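Local coordinates for peptidoglycan DD-endopeptidase ShyB (Vibrio cholerae, PDB 2GU1), which hydrolyses the peptide cross-links between neighbouring peptidoglycan strands as a zinc-dependent DD-endopeptidase, probably allowing new glycans to be inserted as the cell wall expands, at residues I101-G105 / R117-T121; S165-A169 / S180-A184; G249-V255 / L266-H270. All blocks are in the same frame, centred on the assembly; numbering follows the deposited sequence.

Contact 1 of 3, residues I101-G105 / R117-T121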
loop_
_atom_site.group_PDB
_atom_site.type_symbol
_atom_site.label_atom_id
_atom_site.label_comp_id
_atom_site.label_asym_id
_atom_site.label_seq_id
_atom_site.Cartn_x
_atom_site.Cartn_y
_atom_site.Cartn_z
ATOM N N ILE A 101 -14.922 13.703 11.355
ATOM C CA ILE A 101 -16.312 13.459 11.032
ATOM C C ILE A 101 -16.783 12.237 11.820
ATOM O O ILE A 101 -16.091 11.213 11.921
ATOM C CB ILE A 101 -16.496 13.272 9.500
ATOM C CG1 ILE A 101 -17.985 13.251 9.143
ATOM C CG2 ILE A 101 -15.782 12.028 9.035
ATOM C CD1 ILE A 101 -18.721 12.003 9.557
ATOM N N LEU A 102 -17.968 12.362 12.395
ATOM C CA LEU A 102 -18.531 11.300 13.203
ATOM C C LEU A 102 -19.673 10.595 12.470
ATOM O O LEU A 102 -20.674 11.214 12.120
ATOM C CB LEU A 102 -19.029 11.904 14.514
ATOM C CG LEU A 102 -19.153 11.034 15.759
ATOM C CD1 LEU A 102 -17.791 10.434 16.113
ATOM C CD2 LEU A 102 -19.681 11.892 16.906
ATOM N N PHE A 103 -19.508 9.302 12.219
ATOM C CA PHE A 103 -20.554 8.541 11.554
ATOM C C PHE A 103 -21.273 7.740 12.629
ATOM O O PHE A 103 -20.738 6.763 13.155
ATOM C CB PHE A 103 -19.972 7.598 10.498
ATOM C CG PHE A 103 -19.396 8.303 9.298
ATOM C CD1 PHE A 103 -18.038 8.584 9.224
ATOM C CD2 PHE A 103 -20.213 8.673 8.238
ATOM C CE1 PHE A 103 -17.497 9.223 8.102
ATOM C CE2 PHE A 103 -19.688 9.311 7.115
ATOM C CZ PHE A 103 -18.323 9.588 7.046
ATOM N N SER A 104 -22.484 8.170 12.962
ATOM C CA SER A 104 -23.272 7.505 13.991
ATOM C C SER A 104 -24.595 6.983 13.451
ATOM O O SER A 104 -25.219 7.607 12.588
ATOM C CB SER A 104 -23.533 8.476 15.143
ATOM O OG SER A 104 -22.328 9.097 15.563
ATOM N N GLY A 105 -25.025 5.840 13.971
ATOM C CA GLY A 105 -26.274 5.249 13.533
ATOM C C GLY A 105 -26.833 4.302 14.573
ATOM O O GLY A 105 -26.228 4.087 15.622
ATOM N N ARG A 117 -25.730 3.409 5.096
ATOM C CA ARG A 117 -26.743 4.455 4.980
ATOM C C ARG A 117 -26.314 5.786 5.591
ATOM O O ARG A 117 -26.757 6.851 5.144
ATOM C CB ARG A 117 -28.056 3.996 5.619
ATOM C CG ARG A 117 -28.692 2.824 4.892
ATOM C CD ARG A 117 -30.129 2.585 5.323
ATOM N NE ARG A 117 -30.727 1.498 4.553
ATOM C CZ ARG A 117 -32.015 1.172 4.581
ATOM N NH1 ARG A 117 -32.862 1.851 5.346
ATOM N NH2 ARG A 117 -32.457 0.166 3.836
ATOM N N VAL A 118 -25.447 5.735 6.601
ATOM C CA VAL A 118 -24.990 6.956 7.252
ATOM C C VAL A 118 -23.734 7.562 6.613
ATOM O O VAL A 118 -23.231 8.586 7.080
ATOM C CB VAL A 118 -24.737 6.725 8.764
ATOM C CG1 VAL A 118 -23.395 6.032 8.982
ATOM C CG2 VAL A 118 -24.793 8.047 9.505
ATOM N N GLY A 119 -23.216 6.940 5.557
ATOM C CA GLY A 119 -22.048 7.507 4.897
ATOM C C GLY A 119 -20.768 6.692 4.813
ATOM O O GLY A 119 -19.889 7.004 4.014
ATOM N N LEU A 120 -20.639 5.658 5.632
ATOM C CA LEU A 120 -19.436 4.834 5.593
ATOM C C LEU A 120 -19.394 4.008 4.306
ATOM O O LEU A 120 -20.436 3.590 3.797
ATOM C CB LEU A 120 -19.408 3.909 6.810
ATOM C CG LEU A 120 -19.301 4.660 8.137
ATOM C CD1 LEU A 120 -19.763 3.781 9.275
ATOM C CD2 LEU A 120 -17.863 5.121 8.336
ATOM N N THR A 121 -18.192 3.777 3.784
ATOM C CA THR A 121 -18.026 2.994 2.565
ATOM C C THR A 121 -17.914 1.507 2.896
ATOM O O THR A 121 -17.831 1.121 4.070
ATOM C CB THR A 121 -16.753 3.394 1.797
ATOM O OG1 THR A 121 -15.596 3.027 2.562
ATOM C CG2 THR A 121 -16.735 4.886 1.531
#
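The same first-torsion choice serves F103 and L120: each sets CG anti to its own carbonyl carbon (chi1 -69° and -64°), and the branched end of L120 thereby comes up against the flat ring of F103. The L120 methyl CD2 lies over one ring face, 4.0 Å from the F103 centroid, in a CH-pi contact; I101 CD1 covers the opposite face, so the phenyl group is filled in on both sides. At the ring edge, near its plane, the carbonyl oxygen V118 O approaches F103 CD2 at 3.2 Å. V118 CG1 packs on F103 CB, while the other valine methyl, CG2, closes to 3.1 Å on the strand carbonyl S104 O. The strand itself is held from its other side, F103 pairing by its backbone with I150 and S104 OG bonding D149.

The bend beside the ring belongs to a Schellman motif ending helix 111-117. G119 takes positive phi (120°) there, and its lack of a side chain suits both that backbone and the nearness of the ring, whose CE2 is 3.7 Å from G119 C. Just beyond, T121 is the N-cap of helix 122-132; residues 118-120, which touch the strand, thus link the two helices.

With no hydrogen bond across it, the contact rests on apolar packing, to which the ring C-H edge facing a carbonyl oxygen probably adds a weak attraction.

Contact 2 of 3, residues S165-A169 / S180-A184; sequences SEIKA and SAFLA
L183 brings its methyl CD2 up against two longer side chains, E166 and K168. The E166 chain runs at about a right angle to the leucine, and its carboxylate oxygen OE1 stands 3.3 Å from L183 CD2. On K168 it is mainly the aliphatic part that touches: bends at three successive torsions fold the lysine back, bringing its CD to 4.0 Å from L183 CD2. L183 extends this far because its CG is anti to the backbone N (chi1 180°), and the same methyl also lies 3.4 Å from the carbonyl oxygen of I167. A leucine suits the place in that its branched apolar tip packs on the lysine methylenes; the same tip also meets the E166 and I167 oxygens, without any bond to them. The E166 carboxylate, meanwhile, spends its charge elsewhere, OE2 forming a salt bridge with R319 of the M23 peptidase region.

The two segments are the arms of a beta hairpin, strand 160-173 with strand 179-183, in the five-stranded antiparallel sheet of the Csd3-type second domain. L183 N donates to K168 O at 2.9 Å along a nearly straight line (173° at the hydrogen). K168 and A169 form a classic beta bulge, both facing L151 on the neighbouring strand 147-157.

At the bulge, A169 pairs with F182 as a non-hydrogen-bonded pair, their side chains on the same face of the sheet. A169 CB meets the F182 ring obliquely, 3.6 Å from CD1, and alanine is small enough for the F182 ring to lie against it. A169 CA also comes to 3.4 Å from A181 O in a CA-H...O contact. I167, by contrast, sends its end away from the hairpin partner to pack on N127 and I128 of helix 122-132, while A181 touches M132 of that helix.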
loop_
_atom_site.group_PDB
_atom_site.type_symbol
_atom_site.label_atom_id
_atom_site.label_comp_id
_atom_site.label_asym_id
_atom_site.label_seq_id
_atom_site.Cartn_x
_atom_site.Cartn_y
_atom_site.Cartn_z
ATOM N N SER A 165 -8.679 9.326 3.894
ATOM C CA SER A 165 -9.350 9.294 5.192
ATOM C C SER A 165 -8.807 8.157 6.043
ATOM O O SER A 165 -8.181 7.233 5.524
ATOM C CB SER A 165 -10.853 9.080 5.016
ATOM O OG SER A 165 -11.093 7.761 4.554
ATOM N N GLU A 166 -9.074 8.225 7.344
ATOM C CA GLU A 166 -8.616 7.193 8.273
ATOM C C GLU A 166 -9.527 7.130 9.492
ATOM O O GLU A 166 -9.875 8.161 10.080
ATOM C CB GLU A 166 -7.173 7.473 8.721
ATOM C CG GLU A 166 -6.548 6.319 9.507
ATOM C CD GLU A 166 -5.076 6.534 9.801
ATOM O OE1 GLU A 166 -4.754 7.224 10.793
ATOM O OE2 GLU A 166 -4.241 6.017 9.026
ATOM N N ILE A 167 -9.941 5.920 9.849
ATOM C CA ILE A 167 -10.795 5.719 11.015
ATOM C C ILE A 167 -9.890 5.800 12.236
ATOM O O ILE A 167 -8.858 5.120 12.294
ATOM C CB ILE A 167 -11.463 4.327 10.981
ATOM C CG1 ILE A 167 -12.228 4.156 9.665
ATOM C CG2 ILE A 167 -12.344 4.146 12.203
ATOM C CD1 ILE A 167 -13.042 2.857 9.583
ATOM N N LYS A 168 -10.278 6.613 13.215
ATOM C CA LYS A 168 -9.473 6.787 14.415
ATOM C C LYS A 168 -10.066 6.128 15.653
ATOM O O LYS A 168 -9.333 5.722 16.556
ATOM C CB LYS A 168 -9.254 8.285 14.692
ATOM C CG LYS A 168 -8.685 9.057 13.498
ATOM C CD LYS A 168 -7.615 8.245 12.747
ATOM C CE LYS A 168 -6.200 8.799 12.934
ATOM N NZ LYS A 168 -5.744 8.818 14.354
ATOM N N ALA A 169 -11.386 6.019 15.694
ATOM C CA ALA A 169 -12.050 5.418 16.835
ATOM C C ALA A 169 -13.337 4.712 16.423
ATOM O O ALA A 169 -14.028 5.132 15.493
ATOM C CB ALA A 169 -12.353 6.488 17.887
ATOM N N SER A 180 -15.353 -0.417 22.625
ATOM C CA SER A 180 -14.726 0.690 21.911
ATOM C C SER A 180 -13.249 0.419 21.640
ATOM O O SER A 180 -12.557 -0.196 22.455
ATOM C CB SER A 180 -14.893 1.994 22.702
ATOM O OG SER A 180 -14.208 1.935 23.939
ATOM N N ALA A 181 -12.775 0.871 20.484
ATOM C CA ALA A 181 -11.386 0.679 20.093
ATOM C C ALA A 181 -10.846 1.983 19.515
ATOM O O ALA A 181 -11.587 2.754 18.901
ATOM C CB ALA A 181 -11.276 -0.439 19.061
ATOM N N PHE A 182 -9.551 2.214 19.705
ATOM C CA PHE A 182 -8.902 3.438 19.236
ATOM C C PHE A 182 -7.608 3.118 18.507
ATOM O O PHE A 182 -6.870 2.219 18.916
ATOM C CB PHE A 182 -8.588 4.339 20.434
ATOM C CG PHE A 182 -9.774 4.622 21.304
ATOM C CD1 PHE A 182 -10.674 5.636 20.976
ATOM C CD2 PHE A 182 -9.990 3.884 22.461
ATOM C CE1 PHE A 182 -11.775 5.901 21.786
ATOM C CE2 PHE A 182 -11.087 4.141 23.277
ATOM C CZ PHE A 182 -11.980 5.156 22.940
ATOM N N LEU A 183 -7.340 3.850 17.428
ATOM C CA LEU A 183 -6.125 3.650 16.642
ATOM C C LEU A 183 -4.959 4.288 17.396
ATOM O O LEU A 183 -4.975 5.478 17.661
ATOM C CB LEU A 183 -6.276 4.304 15.264
ATOM C CG LEU A 183 -5.117 4.227 14.268
ATOM C CD1 LEU A 183 -4.722 2.794 14.028
ATOM C CD2 LEU A 183 -5.535 4.883 12.952
ATOM N N ALA A 184 -3.959 3.481 17.738
ATOM C CA ALA A 184 -2.788 3.954 18.470
ATOM C C ALA A 184 -1.653 4.378 17.540
ATOM O O ALA A 184 -1.703 4.174 16.320
ATOM C CB ALA A 184 -2.290 2.863 19.422
#

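Contact 3 of 3, residues G249-V255 / L266-H270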
loop_
_atom_site.group_PDB
_atom_site.type_symbol
_atom_site.label_atom_id
_atom_site.label_comp_id
_atom_site.label_asym_id
_atom_site.label_seq_id
_atom_site.Cartn_x
_atom_site.Cartn_y
_atom_site.Cartn_z
ATOM N N GLY A 249 2.605 -11.108 8.566
ATOM C CA GLY A 249 1.407 -10.789 9.325
ATOM C C GLY A 249 0.103 -11.254 8.706
ATOM O O GLY A 249 0.052 -11.620 7.528
ATOM N N ASP A 250 -0.961 -11.253 9.507
ATOM C CA ASP A 250 -2.268 -11.644 9.006
ATOM C C ASP A 250 -2.653 -10.574 7.995
ATOM O O ASP A 250 -2.276 -9.410 8.147
ATOM C CB ASP A 250 -3.308 -11.674 10.137
ATOM C CG ASP A 250 -2.921 -12.613 11.267
ATOM O OD1 ASP A 250 -2.411 -13.717 10.987
ATOM O OD2 ASP A 250 -3.140 -12.252 12.440
ATOM N N GLY A 251 -3.395 -10.954 6.964
ATOM C CA GLY A 251 -3.787 -9.969 5.979
ATOM C C GLY A 251 -4.429 -10.545 4.740
ATOM O O GLY A 251 -4.800 -11.720 4.694
ATOM N N LYS A 252 -4.561 -9.707 3.724
ATOM C CA LYS A 252 -5.164 -10.133 2.479
ATOM C C LYS A 252 -4.306 -9.737 1.295
ATOM O O LYS A 252 -3.794 -8.615 1.220
ATOM C CB LYS A 252 -6.557 -9.519 2.337
ATOM C CG LYS A 252 -7.263 -9.878 1.043
ATOM C CD LYS A 252 -8.711 -9.408 1.064
ATOM C CE LYS A 252 -8.813 -7.898 1.156
ATOM N NZ LYS A 252 -8.197 -7.250 -0.031
ATOM N N VAL A 253 -4.144 -10.677 0.372
ATOM C CA VAL A 253 -3.366 -10.443 -0.825
ATOM C C VAL A 253 -4.134 -9.434 -1.667
ATOM O O VAL A 253 -5.260 -9.698 -2.082
ATOM C CB VAL A 253 -3.195 -11.749 -1.627
ATOM C CG1 VAL A 253 -2.361 -11.492 -2.863
ATOM C CG2 VAL A 253 -2.555 -12.811 -0.749
ATOM N N ILE A 254 -3.529 -8.278 -1.919
ATOM C CA ILE A 254 -4.194 -7.255 -2.704
ATOM C C ILE A 254 -3.560 -7.066 -4.073
ATOM O O ILE A 254 -4.190 -6.519 -4.977
ATOM C CB ILE A 254 -4.209 -5.894 -1.962
ATOM C CG1 ILE A 254 -2.781 -5.443 -1.647
ATOM C CG2 ILE A 254 -5.010 -6.019 -0.671
ATOM C CD1 ILE A 254 -2.712 -4.107 -0.929
ATOM N N VAL A 255 -2.317 -7.520 -4.229
ATOM C CA VAL A 255 -1.619 -7.384 -5.501
ATOM C C VAL A 255 -0.779 -8.613 -5.836
ATOM O O VAL A 255 -0.066 -9.141 -4.985
ATOM C CB VAL A 255 -0.689 -6.158 -5.498
ATOM C CG1 VAL A 255 0.039 -6.048 -6.826
ATOM C CG2 VAL A 255 -1.487 -4.899 -5.217
ATOM N N LEU A 266 4.409 -9.544 -4.847
ATOM C CA LEU A 266 3.154 -9.653 -4.134
ATOM C C LEU A 266 3.056 -8.535 -3.106
ATOM O O LEU A 266 4.068 -8.059 -2.593
ATOM C CB LEU A 266 3.143 -11.014 -3.428
ATOM C CG LEU A 266 1.903 -11.778 -2.979
ATOM C CD1 LEU A 266 1.049 -12.160 -4.183
ATOM C CD2 LEU A 266 2.361 -13.036 -2.247
ATOM N N VAL A 267 1.831 -8.130 -2.798
ATOM C CA VAL A 267 1.603 -7.102 -1.796
ATOM C C VAL A 267 0.459 -7.575 -0.917
ATOM O O VAL A 267 -0.584 -8.007 -1.413
ATOM C CB VAL A 267 1.206 -5.746 -2.421
ATOM C CG1 VAL A 267 0.909 -4.739 -1.304
ATOM C CG2 VAL A 267 2.334 -5.230 -3.319
ATOM N N ILE A 268 0.659 -7.504 0.391
ATOM C CA ILE A 268 -0.357 -7.927 1.330
ATOM C C ILE A 268 -0.758 -6.734 2.178
ATOM O O ILE A 268 0.090 -5.939 2.579
ATOM C CB ILE A 268 0.180 -9.060 2.250
ATOM C CG1 ILE A 268 0.424 -10.326 1.417
ATOM C CG2 ILE A 268 -0.799 -9.337 3.384
ATOM C CD1 ILE A 268 0.973 -11.490 2.218
ATOM N N GLU A 269 -2.056 -6.586 2.414
ATOM C CA GLU A 269 -2.543 -5.503 3.250
ATOM C C GLU A 269 -2.893 -6.151 4.576
ATOM O O GLU A 269 -3.736 -7.047 4.639
ATOM C CB GLU A 269 -3.772 -4.837 2.628
ATOM C CG GLU A 269 -4.364 -3.739 3.494
ATOM C CD GLU A 269 -5.382 -2.888 2.750
ATOM O OE1 GLU A 269 -6.319 -3.465 2.156
ATOM O OE2 GLU A 269 -5.244 -1.642 2.762
ATOM N N HIS A 270 -2.220 -5.707 5.631
ATOM C CA HIS A 270 -2.416 -6.251 6.963
ATOM C C HIS A 270 -3.543 -5.552 7.709
ATOM O O HIS A 270 -4.320 -6.196 8.415
ATOM C CB HIS A 270 -1.104 -6.151 7.727
ATOM C CG HIS A 270 0.019 -6.865 7.045
ATOM N ND1 HIS A 270 0.038 -8.235 6.888
ATOM C CD2 HIS A 270 1.121 -6.399 6.412
ATOM C CE1 HIS A 270 1.103 -8.581 6.187
ATOM N NE2 HIS A 270 1.776 -7.486 5.884
#
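K252 and E269 bond each other reciprocally through their backbones, K252 N to E269 O and E269 N to K252 O, both 2.9 Å, in an antiparallel hairpin of the M23 peptidase domain. Farther on, I254 and V255 both face V267 in a classic beta bulge: V267 O accepts a 3.0 Å bond from I254 N and a weak one from V255 N.

Apolar side chains meet on both faces. V255 and V267 lie side by side, CB to CB 3.6 Å. The end of I254, CD1, reaches V267 CG1 at 3.7 Å, with I254 CG1 between its backbone N and carbonyl carbon (chi1 58°). On the face carrying V253 and I268, L266 CD1 meets V253 CG1 at 3.7 Å. Beta-branched V253, V255, V267 and I268 suit their extended backbone. G251, lacking a side chain, passes close to E269 O.

One side-chain hydrogen bond closes the end: H270 ND1 donates to D250 O at 2.9 Å, the oxygen in the imidazole plane but the donor well above the carbonyl plane. That donation implies a proton on ND1; together with the bond between NE2 and T276 OG1, it probably limits rotation of the ring.

From the N terminus the three contacts follow one another in series, none nesting in or crossing another. Contact 1 closes a short loop through helix 111-117, laying the link between helices 111-117 and 122-132 against edge strand 97-106. After helix 122-132 and strand 147-157, contact 2 closes a hairpin farther across the same sheet, its centre about 14 Å from that of contact 1. Strand 147-157 lies between strands 97-106 and 160-173; both contacts reach the same sheet, their nearest atoms about 5 Å apart. Contact 3 closes a second hairpin, in the sheet of the zinc peptidase domain, where the side chain of V267 lies about 10 Å from that of the zinc ligand H313.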